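Local coordinates for protein isocitrate dehydrogenase [NAD] subunit 2 (Saccharomyces cerevisiae, PDB 3BLX) that forms, with subunit 1, the octameric mitochondrial enzyme that oxidises isocitrate to 2-oxoglutarate and CO2 with NAD+ in the citric acid cycle, and also binds RNA, at residues D130-I134 with Y175-R181; E139-I145 with I157-T161; I169-F173 with A204-E210; R183-K189 with L216-D222; R194-F200 with V241-Y246. All blocks are in the same frame, centred on the assembly; numbering follows the deposited sequence.

Interaction 1. Residues D130-I134 with Y175-R181; sequences DLVLI and YARAIGR
Val132 of strand 130-136 packs against Tyr175, in the last turn of helix 162-178, and Arg181, just past its end. This is helix-on-sheet packing in the alpha/beta core of the isocitrate and isopropylmalate dehydrogenase fold. Val132 CG1, anti to the backbone N (chi1 180°), reaches Tyr175 CE1 at 3.7 Å. Val132 CG2 lies over one face of the Arg181 guanidinium, 3.8 Å from Arg181 CZ and off towards the rim of the group. Further along, Ile134 CD1 meets Tyr175 CD1 at 4.1 Å. On the helix side, Ile179 CG2 sits over one face of the Tyr175 ring, near its rim.

The polar contact is at the strand start. The carboxylate of Asp130 stands almost perpendicular to the Arg181 guanidinium, and the salt bridge from Asp130 OD1 to Arg181 NH2 is long, at 3.7 Å. Arg181 NE also makes a weak hydrogen bond to Ala238 O on strand 238-242.

A Schellman motif ends the helix and places Arg181: Gly180, with positive phi, is its C-prime residue, and Arg181 N bonds to Ala176 O at 2.9 Å. The side chain bends at chi3, and Asp130 O lies at the guanidinium edge, near its plane, 2.6 Å from Arg181 NH2.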
# COMPACT_ATOMS: atom_id res chain seq x y z
N ASP B 130 20.38 29.27 44.43
CA ASP B 130 19.30 30.22 44.67
C ASP B 130 18.99 30.94 43.35
O ASP B 130 19.47 32.04 43.10
CB ASP B 130 19.65 31.19 45.80
CG ASP B 130 18.49 32.08 46.19
OD1 ASP B 130 17.45 32.03 45.48
OD2 ASP B 130 18.61 32.83 47.19
N LEU B 131 18.18 30.29 42.52
CA LEU B 131 17.98 30.75 41.15
C LEU B 131 16.63 31.41 40.98
O LEU B 131 15.66 31.01 41.60
CB LEU B 131 18.10 29.55 40.22
CG LEU B 131 19.50 28.98 40.23
CD1 LEU B 131 19.58 27.61 39.57
CD2 LEU B 131 20.45 29.96 39.57
N VAL B 132 16.58 32.44 40.14
CA VAL B 132 15.30 33.07 39.80
C VAL B 132 15.17 33.20 38.28
O VAL B 132 16.00 33.84 37.64
CB VAL B 132 15.15 34.47 40.46
CG1 VAL B 132 13.84 35.08 40.08
CG2 VAL B 132 15.22 34.34 41.95
N LEU B 133 14.14 32.56 37.71
CA LEU B 133 13.86 32.62 36.28
C LEU B 133 12.49 33.23 35.97
O LEU B 133 11.49 32.78 36.49
CB LEU B 133 13.96 31.23 35.67
CG LEU B 133 13.71 31.14 34.16
CD1 LEU B 133 14.72 31.95 33.40
CD2 LEU B 133 13.72 29.71 33.66
N ILE B 134 12.45 34.27 35.15
CA ILE B 134 11.18 34.82 34.70
C ILE B 134 11.01 34.43 33.22
O ILE B 134 11.87 34.68 32.39
CB ILE B 134 11.11 36.35 34.85
CG1 ILE B 134 10.89 36.74 36.31
CG2 ILE B 134 9.95 36.90 34.10
CD1 ILE B 134 12.07 36.64 37.15
N TYR B 175 11.69 43.33 39.20
CA TYR B 175 11.70 42.25 40.16
C TYR B 175 13.12 42.04 40.68
O TYR B 175 13.32 41.59 41.80
CB TYR B 175 11.16 40.97 39.51
CG TYR B 175 10.99 39.81 40.47
CD1 TYR B 175 11.99 38.85 40.63
CD2 TYR B 175 9.82 39.68 41.22
CE1 TYR B 175 11.83 37.79 41.52
CE2 TYR B 175 9.65 38.64 42.11
CZ TYR B 175 10.65 37.69 42.26
OH TYR B 175 10.47 36.65 43.16
N ALA B 176 14.12 42.35 39.87
CA ALA B 176 15.48 42.23 40.33
C ALA B 176 15.76 43.34 41.35
O ALA B 176 16.32 43.11 42.43
CB ALA B 176 16.43 42.30 39.18
N ARG B 177 15.36 44.56 41.00
CA ARG B 177 15.41 45.68 41.92
C ARG B 177 14.66 45.35 43.22
O ARG B 177 15.22 45.46 44.31
CB ARG B 177 14.82 46.91 41.24
CG ARG B 177 14.41 48.03 42.15
CD ARG B 177 13.68 49.11 41.36
NE ARG B 177 14.59 49.80 40.46
CZ ARG B 177 14.20 50.64 39.51
NH1 ARG B 177 12.90 50.86 39.35
NH2 ARG B 177 15.09 51.25 38.72
N ALA B 178 13.42 44.89 43.11
CA ALA B 178 12.59 44.53 44.26
C ALA B 178 13.07 43.39 45.19
O ALA B 178 12.57 43.25 46.30
CB ALA B 178 11.15 44.27 43.81
N ILE B 179 14.02 42.58 44.77
CA ILE B 179 14.55 41.55 45.66
C ILE B 179 16.05 41.76 45.85
O ILE B 179 16.73 40.87 46.37
CB ILE B 179 14.33 40.12 45.12
CG1 ILE B 179 14.92 39.95 43.72
CG2 ILE B 179 12.87 39.76 45.09
CD1 ILE B 179 14.96 38.51 43.26
N GLY B 180 16.55 42.91 45.41
CA GLY B 180 17.96 43.26 45.58
C GLY B 180 18.98 42.41 44.83
O GLY B 180 19.88 41.82 45.42
N ARG B 181 18.86 42.35 43.52
CA ARG B 181 19.86 41.66 42.73
C ARG B 181 20.39 42.60 41.65
O ARG B 181 19.62 43.30 40.96
CB ARG B 181 19.30 40.38 42.13
CG ARG B 181 19.44 39.13 43.01
CD ARG B 181 18.32 38.15 42.72
NE ARG B 181 18.78 36.76 42.60
CZ ARG B 181 18.39 35.78 43.41
NH1 ARG B 181 17.56 36.04 44.40
NH2 ARG B 181 18.85 34.55 43.23

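Interaction 2. Residues E139-I145 with I157-T161; sequences EGEYSGI and IKLIT
Glu139 holds the end of strand 153-161 through both carboxylate oxygens. Thr161 OG1 donates to Glu139 OE1 at 3.0 Å, on the syn lone pair. Thr161 N donates to Glu139 OE2 at 3.1 Å and is nearly straight (169°), but it meets the carboxylate from above its plane. Chi1 of 57° sets Glu139 CG between its backbone N and carbonyl carbon, and the chain then runs extended to Thr161. Thr161 OG1 also N-caps helix 162-178, bonded to Ala164 N. An alanine in place of Glu139 would probably leave Thr161 N without its acceptor and the threonine hydroxyl held by the helix end alone.

Backbone bonds cross at both ends of the contact. Gly140 N bonds to Leu159 O at 3.1 Å. Ile145 and Ile157 form an antiparallel hydrogen-bonded pair, with Ile145 N to Ile157 O at 3.0 Å and Ile157 N to Ile145 O at 2.8 Å. A type II' turn runs from Glu139 to Tyr142, and the chain turns a corner at 141-143.

Tyr142, by similarity critical for catalysis, sits here. Residues 157-161 also pair with a strand of a neighbouring subunit 1. The arrangement is a beta hairpin that continues its sheet across the subunit interface.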
# COMPACT_ATOMS: atom_id res chain seq x y z
N GLU B 139 3.03 34.29 24.18
CA GLU B 139 3.24 33.82 22.82
C GLU B 139 4.15 32.60 22.77
O GLU B 139 4.14 31.78 23.68
CB GLU B 139 3.82 34.96 21.99
CG GLU B 139 5.09 35.50 22.55
CD GLU B 139 5.32 36.95 22.19
OE1 GLU B 139 4.39 37.56 21.62
OE2 GLU B 139 6.42 37.47 22.48
N GLY B 140 4.94 32.48 21.72
CA GLY B 140 5.82 31.35 21.58
C GLY B 140 5.07 30.11 21.15
O GLY B 140 4.14 30.18 20.35
N GLU B 141 5.48 28.96 21.67
CA GLU B 141 4.83 27.71 21.34
C GLU B 141 3.47 27.55 22.00
O GLU B 141 2.75 26.61 21.69
CB GLU B 141 5.74 26.54 21.73
CG GLU B 141 6.29 26.62 23.16
CD GLU B 141 7.45 25.67 23.40
OE1 GLU B 141 7.98 25.12 22.40
OE2 GLU B 141 7.84 25.49 24.57
N TYR B 142 3.11 28.46 22.90
CA TYR B 142 1.78 28.45 23.50
C TYR B 142 0.70 28.94 22.52
O TYR B 142 -0.36 28.33 22.42
CB TYR B 142 1.74 29.28 24.80
CG TYR B 142 2.45 28.60 25.96
CD1 TYR B 142 3.25 27.47 25.75
CD2 TYR B 142 2.34 29.11 27.26
CE1 TYR B 142 3.92 26.85 26.80
CE2 TYR B 142 3.01 28.49 28.32
CZ TYR B 142 3.80 27.36 28.08
OH TYR B 142 4.46 26.75 29.13
N SER B 143 1.00 30.02 21.80
CA SER B 143 0.14 30.51 20.72
C SER B 143 0.54 29.93 19.33
O SER B 143 0.24 30.49 18.28
CB SER B 143 0.07 32.06 20.71
OG SER B 143 1.30 32.67 20.35
N GLY B 144 1.19 28.77 19.34
CA GLY B 144 1.73 28.17 18.14
C GLY B 144 0.74 27.39 17.26
O GLY B 144 -0.27 26.85 17.74
N ILE B 145 1.06 27.31 15.97
CA ILE B 145 0.21 26.63 15.02
C ILE B 145 0.96 25.53 14.29
O ILE B 145 2.05 25.72 13.80
CB ILE B 145 -0.36 27.64 14.01
CG1 ILE B 145 -1.33 28.60 14.72
CG2 ILE B 145 -1.05 26.93 12.87
CD1 ILE B 145 -1.94 29.65 13.80
N ILE B 157 4.49 27.04 13.25
CA ILE B 157 4.52 28.48 13.12
C ILE B 157 4.50 29.04 14.53
O ILE B 157 3.60 28.74 15.31
CB ILE B 157 3.28 28.94 12.32
CG1 ILE B 157 3.21 28.17 11.00
CG2 ILE B 157 3.32 30.39 11.99
CD1 ILE B 157 1.97 28.50 10.20
N LYS B 158 5.49 29.85 14.86
CA LYS B 158 5.62 30.45 16.20
C LYS B 158 5.84 31.96 16.11
O LYS B 158 6.52 32.45 15.21
CB LYS B 158 6.75 29.80 17.01
CG LYS B 158 6.40 28.43 17.59
CD LYS B 158 7.66 27.69 18.04
CE LYS B 158 7.47 26.17 18.01
NZ LYS B 158 8.76 25.42 18.02
N LEU B 159 5.27 32.69 17.05
CA LEU B 159 5.29 34.13 16.99
C LEU B 159 6.00 34.70 18.20
O LEU B 159 5.85 34.19 19.31
CB LEU B 159 3.86 34.64 17.03
CG LEU B 159 3.57 35.72 16.02
CD1 LEU B 159 3.76 35.14 14.67
CD2 LEU B 159 2.15 36.14 16.21
N ILE B 160 6.77 35.75 17.97
CA ILE B 160 7.30 36.56 19.07
C ILE B 160 7.12 38.06 18.77
O ILE B 160 7.37 38.50 17.66
CB ILE B 160 8.78 36.20 19.41
CG1 ILE B 160 9.13 36.59 20.83
CG2 ILE B 160 9.74 36.88 18.50
CD1 ILE B 160 10.62 36.53 21.10
N THR B 161 6.64 38.84 19.73
CA THR B 161 6.40 40.28 19.50
C THR B 161 7.18 41.16 20.44
O THR B 161 7.46 40.77 21.57
CB THR B 161 4.90 40.69 19.62
OG1 THR B 161 4.46 40.54 20.98
CG2 THR B 161 4.00 39.89 18.68

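Interaction 3. Residues I169-F173 with A204-E210; sequences IRYAF and AKELSKE
Ile169, Arg170 and Phe173 of helix 162-178 pack on Ala204 and Leu207 of helix 195-208. This is a helix-helix contact between two helices that lie against the large mixed sheet. The axes of the short segments 169-173 and 204-208 cross at -45°, with a closest approach of 10.2 Å.

Leu207 is the central side chain. Its CD1 meets Ile169 CG2 at 3.5 Å and also touches the backbone N of Arg170. Its CD2 lies over one face of the Arg170 guanidinium, 3.7 Å from Arg170 CZ. Leu207 CB approaches Phe173 CE1 at 3.9 Å. Ile169 CG2, anti to its backbone N, faces Leu207, while Ile169 CD1 at the end of the other branch touches Ala204 CB at 3.9 Å. The Phe173 ring presents its edge to Ala204 O and meets the ring of Tyr211, their planes nearly parallel.

Arg170 closes the outer side. Bent at chi3, it passes Leu207 at about a right angle. Arg170 NH2 donates to Glu210 OE1 at 2.8 Å in a salt bridge. That oxygen lies almost in the guanidinium plane, but the bond is bent (135°) and the carboxylate is turned 58° from the guanidinium. Arg170 NH1 has a second charged partner, Glu166 of its own helix.

On the sheet side, Phe173 rests on Val184, and Ala204 on Val186. The contact joins neighbouring helices on one face of the sheet, a layered alpha/beta arrangement.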
# COMPACT_ATOMS: atom_id res chain seq x y z
N ILE B 169 10.35 41.66 30.20
CA ILE B 169 11.67 42.20 30.43
C ILE B 169 11.59 43.36 31.43
O ILE B 169 12.39 43.42 32.37
CB ILE B 169 12.38 42.55 29.13
CG1 ILE B 169 12.64 41.26 28.35
CG2 ILE B 169 13.69 43.24 29.41
CD1 ILE B 169 13.26 41.47 27.00
N ARG B 170 10.62 44.25 31.28
CA ARG B 170 10.38 45.27 32.33
C ARG B 170 10.22 44.59 33.67
O ARG B 170 10.91 44.93 34.63
CB ARG B 170 9.14 46.13 32.07
CG ARG B 170 9.37 47.29 31.15
CD ARG B 170 8.45 48.43 31.46
NE ARG B 170 9.16 49.68 31.21
CZ ARG B 170 9.21 50.26 30.03
NH1 ARG B 170 8.57 49.71 29.00
NH2 ARG B 170 9.89 51.38 29.87
N TYR B 171 9.33 43.61 33.74
CA TYR B 171 9.04 42.95 34.98
C TYR B 171 10.28 42.31 35.55
O TYR B 171 10.45 42.27 36.75
CB TYR B 171 7.94 41.89 34.83
CG TYR B 171 7.52 41.31 36.15
CD1 TYR B 171 6.51 41.89 36.90
CD2 TYR B 171 8.15 40.18 36.66
CE1 TYR B 171 6.13 41.37 38.11
CE2 TYR B 171 7.79 39.66 37.89
CZ TYR B 171 6.77 40.26 38.61
OH TYR B 171 6.40 39.74 39.82
N ALA B 172 11.18 41.84 34.69
CA ALA B 172 12.37 41.15 35.18
C ALA B 172 13.28 42.13 35.85
O ALA B 172 13.91 41.81 36.84
CB ALA B 172 13.11 40.45 34.07
N PHE B 173 13.35 43.33 35.29
CA PHE B 173 14.14 44.40 35.89
C PHE B 173 13.57 44.81 37.26
O PHE B 173 14.24 44.72 38.27
CB PHE B 173 14.23 45.60 34.95
CG PHE B 173 15.28 45.45 33.87
CD1 PHE B 173 14.94 45.52 32.52
CD2 PHE B 173 16.61 45.25 34.21
CE1 PHE B 173 15.92 45.39 31.54
CE2 PHE B 173 17.58 45.12 33.22
CZ PHE B 173 17.23 45.18 31.88
N ALA B 204 15.59 44.22 25.35
CA ALA B 204 16.24 44.22 26.65
C ALA B 204 17.25 45.35 26.77
O ALA B 204 17.41 45.94 27.83
CB ALA B 204 16.92 42.88 26.90
N LYS B 205 17.97 45.64 25.69
CA LYS B 205 18.98 46.69 25.68
C LYS B 205 18.36 48.10 25.74
O LYS B 205 18.96 49.03 26.26
CB LYS B 205 19.90 46.53 24.47
CG LYS B 205 20.82 45.34 24.58
CD LYS B 205 21.76 45.25 23.38
CE LYS B 205 22.77 44.13 23.56
NZ LYS B 205 23.79 44.10 22.46
N GLU B 206 17.15 48.22 25.22
CA GLU B 206 16.42 49.49 25.16
C GLU B 206 15.92 49.85 26.54
O GLU B 206 15.81 51.02 26.89
CB GLU B 206 15.21 49.35 24.24
CG GLU B 206 14.83 50.60 23.48
CD GLU B 206 15.74 50.85 22.28
OE1 GLU B 206 15.93 49.93 21.44
OE2 GLU B 206 16.27 51.98 22.18
N LEU B 207 15.58 48.82 27.32
CA LEU B 207 15.06 49.01 28.66
C LEU B 207 16.20 49.14 29.65
O LEU B 207 16.00 49.62 30.76
CB LEU B 207 14.21 47.82 29.06
CG LEU B 207 12.96 47.57 28.22
CD1 LEU B 207 12.19 46.39 28.77
CD2 LEU B 207 12.10 48.83 28.18
N SER B 208 17.38 48.72 29.22
CA SER B 208 18.57 48.71 30.06
C SER B 208 18.86 50.10 30.64
O SER B 208 19.32 50.24 31.78
CB SER B 208 19.76 48.19 29.23
OG SER B 208 20.90 47.97 30.01
N LYS B 209 18.55 51.13 29.84
CA LYS B 209 18.86 52.51 30.16
C LYS B 209 17.87 53.12 31.14
O LYS B 209 18.21 54.10 31.80
CB LYS B 209 18.97 53.36 28.90
CG LYS B 209 17.74 53.38 28.02
CD LYS B 209 18.13 53.67 26.58
CE LYS B 209 19.34 52.82 26.15
NZ LYS B 209 19.64 52.93 24.69
N GLU B 210 16.68 52.56 31.23
CA GLU B 210 15.70 53.01 32.22
C GLU B 210 15.89 52.34 33.57
O GLU B 210 15.12 52.56 34.49
CB GLU B 210 14.28 52.78 31.75
CG GLU B 210 14.02 53.30 30.37
CD GLU B 210 12.58 53.13 29.98
OE1 GLU B 210 11.71 53.25 30.88
OE2 GLU B 210 12.32 52.87 28.78

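Interaction 4. Residues R183-K189 with L216-D222; sequences RVIVVHK and LETELID
Arg183 grips Glu217 side-on where two parallel strands begin. Arg183 NE donates to Glu217 OE2 at 3.1 Å and Arg183 NH2 to Glu217 OE1 at 3.0 Å, both from above the carboxylate plane. Bends at chi2 and chi3 bring the guanidinium alongside the carboxylate. Ile185 CD1 lies over one guanidinium face, and Arg183 NH1 pairs with Asp237. A leucine for Arg183 would probably leave Glu217 and Asp237 without this shared mate.

Backbone bonds run from Val184 O to Ile221 N. The Val187 and Ile221 side chains cross at about a right angle, Val187 CG1 lying 3.6 Å from Ile221 CB. Chi1 of 62° puts His188 CG between backbone N and carbonyl carbon; His188 ND1 bonds to Lys189 O, and His188 CE1 meets Leu220 CD2 at 3.7 Å.

Lys189, bent at chi2, chi3 and chi4, brings NZ 3.4 Å from Asp222 OD1, a salt bridge with a weak hydrogen bond. The strands belong to a beta-alpha-beta unit; Lys189 and Asp222, just past their C-terminal ends, probably belong to the active site.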
# COMPACT_ATOMS: atom_id res chain seq x y z
N ARG B 183 22.27 41.92 38.71
CA ARG B 183 22.24 41.54 37.28
C ARG B 183 20.93 40.96 36.82
O ARG B 183 20.35 40.13 37.50
CB ARG B 183 23.30 40.49 36.96
CG ARG B 183 24.60 40.65 37.67
CD ARG B 183 25.13 39.28 38.00
NE ARG B 183 25.65 38.57 36.84
CZ ARG B 183 25.95 37.27 36.83
NH1 ARG B 183 25.75 36.54 37.92
NH2 ARG B 183 26.44 36.70 35.75
N VAL B 184 20.46 41.39 35.65
CA VAL B 184 19.47 40.59 34.94
C VAL B 184 20.12 40.05 33.69
O VAL B 184 20.74 40.77 32.92
CB VAL B 184 18.15 41.33 34.63
CG1 VAL B 184 17.99 42.55 35.54
CG2 VAL B 184 18.08 41.71 33.19
N ILE B 185 20.04 38.74 33.56
CA ILE B 185 20.60 38.02 32.43
C ILE B 185 19.51 37.61 31.44
O ILE B 185 18.60 36.85 31.79
CB ILE B 185 21.31 36.77 32.91
CG1 ILE B 185 22.42 37.17 33.90
CG2 ILE B 185 21.82 35.97 31.74
CD1 ILE B 185 23.12 36.00 34.52
N VAL B 186 19.57 38.14 30.22
CA VAL B 186 18.71 37.66 29.16
C VAL B 186 19.36 36.42 28.54
O VAL B 186 20.51 36.48 28.11
CB VAL B 186 18.50 38.70 28.05
CG1 VAL B 186 17.88 38.02 26.88
CG2 VAL B 186 17.59 39.80 28.52
N VAL B 187 18.62 35.31 28.55
CA VAL B 187 19.04 34.05 27.93
C VAL B 187 18.38 33.88 26.55
O VAL B 187 17.18 34.07 26.40
CB VAL B 187 18.71 32.84 28.82
CG1 VAL B 187 18.96 31.54 28.10
CG2 VAL B 187 19.56 32.87 30.05
N HIS B 188 19.18 33.52 25.55
CA HIS B 188 18.69 33.45 24.19
C HIS B 188 19.52 32.45 23.42
O HIS B 188 20.50 31.94 23.95
CB HIS B 188 18.81 34.82 23.53
CG HIS B 188 20.22 35.29 23.43
ND1 HIS B 188 20.92 35.28 22.25
CD2 HIS B 188 21.07 35.76 24.38
CE1 HIS B 188 22.14 35.74 22.46
NE2 HIS B 188 22.26 36.03 23.75
N LYS B 189 19.12 32.15 22.19
CA LYS B 189 19.87 31.24 21.29
C LYS B 189 20.55 32.08 20.18
O LYS B 189 20.21 33.25 20.00
CB LYS B 189 18.94 30.16 20.71
CG LYS B 189 19.50 28.75 20.73
CD LYS B 189 20.98 28.72 20.32
CE LYS B 189 21.37 27.43 19.60
NZ LYS B 189 21.26 26.21 20.44
N LEU B 216 22.65 44.69 32.90
CA LEU B 216 22.15 43.73 31.91
C LEU B 216 23.28 42.93 31.27
O LEU B 216 24.14 43.49 30.60
CB LEU B 216 21.37 44.46 30.81
CG LEU B 216 20.89 43.58 29.67
CD1 LEU B 216 19.92 42.57 30.23
CD2 LEU B 216 20.22 44.38 28.56
N GLU B 217 23.27 41.62 31.47
CA GLU B 217 24.14 40.74 30.68
C GLU B 217 23.27 39.90 29.77
O GLU B 217 22.11 39.62 30.10
CB GLU B 217 24.96 39.81 31.58
CG GLU B 217 25.64 40.53 32.75
CD GLU B 217 26.48 39.60 33.60
OE1 GLU B 217 26.56 38.39 33.27
OE2 GLU B 217 27.07 40.08 34.59
N THR B 218 23.82 39.51 28.63
CA THR B 218 23.16 38.53 27.77
C THR B 218 23.98 37.24 27.73
O THR B 218 25.21 37.29 27.79
CB THR B 218 22.95 39.06 26.32
OG1 THR B 218 24.21 39.22 25.67
CG2 THR B 218 22.16 40.38 26.33
N GLU B 219 23.30 36.10 27.63
CA GLU B 219 24.03 34.84 27.61
C GLU B 219 23.39 33.79 26.69
O GLU B 219 22.17 33.68 26.65
CB GLU B 219 24.14 34.31 29.04
CG GLU B 219 25.37 33.47 29.30
CD GLU B 219 25.68 33.38 30.79
OE1 GLU B 219 24.78 33.63 31.62
OE2 GLU B 219 26.84 33.06 31.13
N LEU B 220 24.21 33.04 25.94
CA LEU B 220 23.70 31.98 25.07
C LEU B 220 23.13 30.92 25.97
O LEU B 220 23.73 30.59 26.98
CB LEU B 220 24.81 31.36 24.21
CG LEU B 220 25.24 32.05 22.92
CD1 LEU B 220 26.12 31.13 22.08
CD2 LEU B 220 24.02 32.52 22.12
N ILE B 221 21.97 30.39 25.61
CA ILE B 221 21.36 29.38 26.45
C ILE B 221 22.31 28.20 26.63
O ILE B 221 22.39 27.65 27.70
CB ILE B 221 20.01 28.93 25.91
CG1 ILE B 221 19.29 28.09 26.96
CG2 ILE B 221 20.21 28.17 24.63
CD1 ILE B 221 18.06 27.44 26.50
N ASP B 222 23.09 27.86 25.60
CA ASP B 222 24.13 26.83 25.73
C ASP B 222 25.05 27.10 26.92
O ASP B 222 25.33 26.20 27.70
CB ASP B 222 25.03 26.75 24.49
CG ASP B 222 24.27 26.60 23.19
OD1 ASP B 222 23.21 27.22 23.03
OD2 ASP B 222 24.78 25.86 22.31

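Interaction 5. Residues R194-F200 with V241-Y246; sequences RLADGLF and VCPNLY
Phe200 on helix 195-208 lays its ring against Pro243, where strand 238-242 gives way to helix 244-258. From CB the side chain runs to CG anti to the backbone N (chi1 -166°), which directs the ring at the proline. Phe200 CG and CD2 each lie 3.9 Å from Pro243 CG. That carbon stands over the ring centre, 12° off the normal, in a CH-pi contact. Next along, Phe200 CE2 meets Pro243 CD at 3.8 Å, while CE1 approaches Pro243 CA. At the tip, Phe200 CZ touches the peptide link, 3.7 Å from Cys242 C and 3.8 Å from Pro243 N. Val241 O lies at the edge of the ring.

One turn earlier on the helix, Asp197 meets Tyr246. The carboxylate and the phenol come from opposite directions, their planes only 18° apart. Tyr246 OH donates a weak bond to Asp197 OD1 at 3.2 Å, and this oxygen lies in the plane of the ring at its edge. Asp197 OD1 also touches Pro243 CG. The other oxygen, Asp197 OD2, forms a salt bridge with Arg194 NH2 at 2.6 Å, so the carboxylate is held between arginine and tyrosine. Tyr246 and Asp197 both touch Lys189. The arrangement is a buried junction of helix, strand and loop beside Lys189, a residue critical for catalysis by similarity, at the C-terminal ends of the parallel strands 183-188 and 238-242.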
# COMPACT_ATOMS: atom_id res chain seq x y z
N ARG B 194 19.11 33.59 14.37
CA ARG B 194 17.70 33.77 14.68
C ARG B 194 17.44 35.21 15.09
O ARG B 194 17.77 35.63 16.18
CB ARG B 194 17.17 32.77 15.73
CG ARG B 194 18.20 32.05 16.59
CD ARG B 194 18.49 30.62 16.12
NE ARG B 194 17.50 29.60 16.53
CZ ARG B 194 16.39 29.81 17.24
NH1 ARG B 194 15.58 28.78 17.52
NH2 ARG B 194 16.06 31.03 17.67
N LEU B 195 16.83 35.97 14.19
CA LEU B 195 16.40 37.31 14.48
C LEU B 195 15.16 37.40 15.40
O LEU B 195 14.67 38.48 15.69
CB LEU B 195 16.18 38.09 13.17
CG LEU B 195 14.87 38.01 12.42
CD1 LEU B 195 15.14 38.32 10.97
CD2 LEU B 195 14.28 36.64 12.56
N ALA B 196 14.65 36.26 15.88
CA ALA B 196 13.61 36.28 16.91
C ALA B 196 14.27 36.52 18.26
O ALA B 196 13.72 37.18 19.15
CB ALA B 196 12.88 34.99 16.94
N ASP B 197 15.45 35.96 18.43
CA ASP B 197 16.19 36.20 19.65
C ASP B 197 16.85 37.57 19.57
O ASP B 197 16.97 38.26 20.57
CB ASP B 197 17.21 35.09 19.90
CG ASP B 197 16.55 33.78 20.34
OD1 ASP B 197 16.04 33.71 21.48
OD2 ASP B 197 16.54 32.81 19.54
N GLY B 198 17.24 37.96 18.37
CA GLY B 198 17.72 39.31 18.16
C GLY B 198 16.72 40.37 18.61
O GLY B 198 17.12 41.43 19.06
N LEU B 199 15.42 40.10 18.47
CA LEU B 199 14.42 41.10 18.82
C LEU B 199 14.26 41.17 20.32
O LEU B 199 14.06 42.23 20.90
CB LEU B 199 13.08 40.81 18.13
CG LEU B 199 11.82 41.53 18.62
CD1 LEU B 199 10.79 41.53 17.53
CD2 LEU B 199 11.24 40.88 19.87
N PHE B 200 14.35 40.01 20.95
CA PHE B 200 14.21 39.90 22.39
C PHE B 200 15.37 40.59 23.08
O PHE B 200 15.15 41.30 24.04
CB PHE B 200 14.15 38.44 22.79
CG PHE B 200 13.69 38.22 24.19
CD1 PHE B 200 12.34 38.32 24.52
CD2 PHE B 200 14.59 37.87 25.18
CE1 PHE B 200 11.90 38.10 25.82
CE2 PHE B 200 14.15 37.65 26.49
CZ PHE B 200 12.80 37.76 26.81
N VAL B 241 15.82 36.30 32.50
CA VAL B 241 14.63 36.23 31.65
C VAL B 241 14.87 35.47 30.34
O VAL B 241 15.94 35.51 29.77
CB VAL B 241 14.13 37.59 31.23
CG1 VAL B 241 12.91 37.94 31.99
CG2 VAL B 241 15.23 38.59 31.33
N CYS B 242 13.84 34.81 29.84
CA CYS B 242 13.97 34.17 28.53
C CYS B 242 12.65 34.20 27.79
O CYS B 242 11.59 34.38 28.41
CB CYS B 242 14.45 32.74 28.67
SG CYS B 242 13.32 31.71 29.60
N PRO B 243 12.72 34.02 26.46
CA PRO B 243 11.49 33.93 25.65
C PRO B 243 10.74 32.65 26.00
O PRO B 243 11.34 31.72 26.57
CB PRO B 243 12.02 33.87 24.21
CG PRO B 243 13.45 34.30 24.27
CD PRO B 243 13.94 33.94 25.64
N ASN B 244 9.45 32.60 25.69
CA ASN B 244 8.63 31.45 26.09
C ASN B 244 9.21 30.08 25.67
O ASN B 244 9.04 29.09 26.39
CB ASN B 244 7.19 31.64 25.58
CG ASN B 244 6.36 30.38 25.75
OD1 ASN B 244 6.07 29.70 24.77
ND2 ASN B 244 5.97 30.07 26.98
N LEU B 245 9.89 30.05 24.52
CA LEU B 245 10.51 28.84 23.96
C LEU B 245 11.32 27.95 24.92
O LEU B 245 11.15 26.73 24.96
CB LEU B 245 11.36 29.23 22.76
CG LEU B 245 11.52 28.10 21.74
CD1 LEU B 245 10.25 27.94 20.90
CD2 LEU B 245 12.73 28.30 20.84
N TYR B 246 12.22 28.56 25.68
CA TYR B 246 13.12 27.80 26.53
C TYR B 246 12.68 27.85 27.99
O TYR B 246 13.28 27.21 28.84
CB TYR B 246 14.53 28.37 26.45
CG TYR B 246 14.90 28.94 25.11
CD1 TYR B 246 15.16 28.11 24.03
CD2 TYR B 246 15.02 30.32 24.94
CE1 TYR B 246 15.50 28.64 22.80
CE2 TYR B 246 15.36 30.86 23.71
CZ TYR B 246 15.60 30.02 22.65
OH TYR B 246 15.94 30.53 21.42

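Overall arrangement
Interactions 1, 4 and 5 all reach the large mixed sheet, where strands 130-136, 238-242 and 183-188 lie side by side. Interaction 4 is the strand pairing itself, at one edge of the sheet within this chain. Interaction 1 packs a helix end on the sheet, and interaction 5 is the most buried. Interaction 3 joins two helices over the same sheet. It shares helix 162-178 with interaction 1 and helix 195-208 with interaction 5. Its apolar middle gives way to an ion pair at an exposed glutamate. Interaction 2 stands apart in the hairpin, held mostly by hydrogen bonds, and meets interaction 5 at Asn244. Interactions 2, 4 and 5 adjoin subunit 1, whereas 1 and 3 touch no other chain.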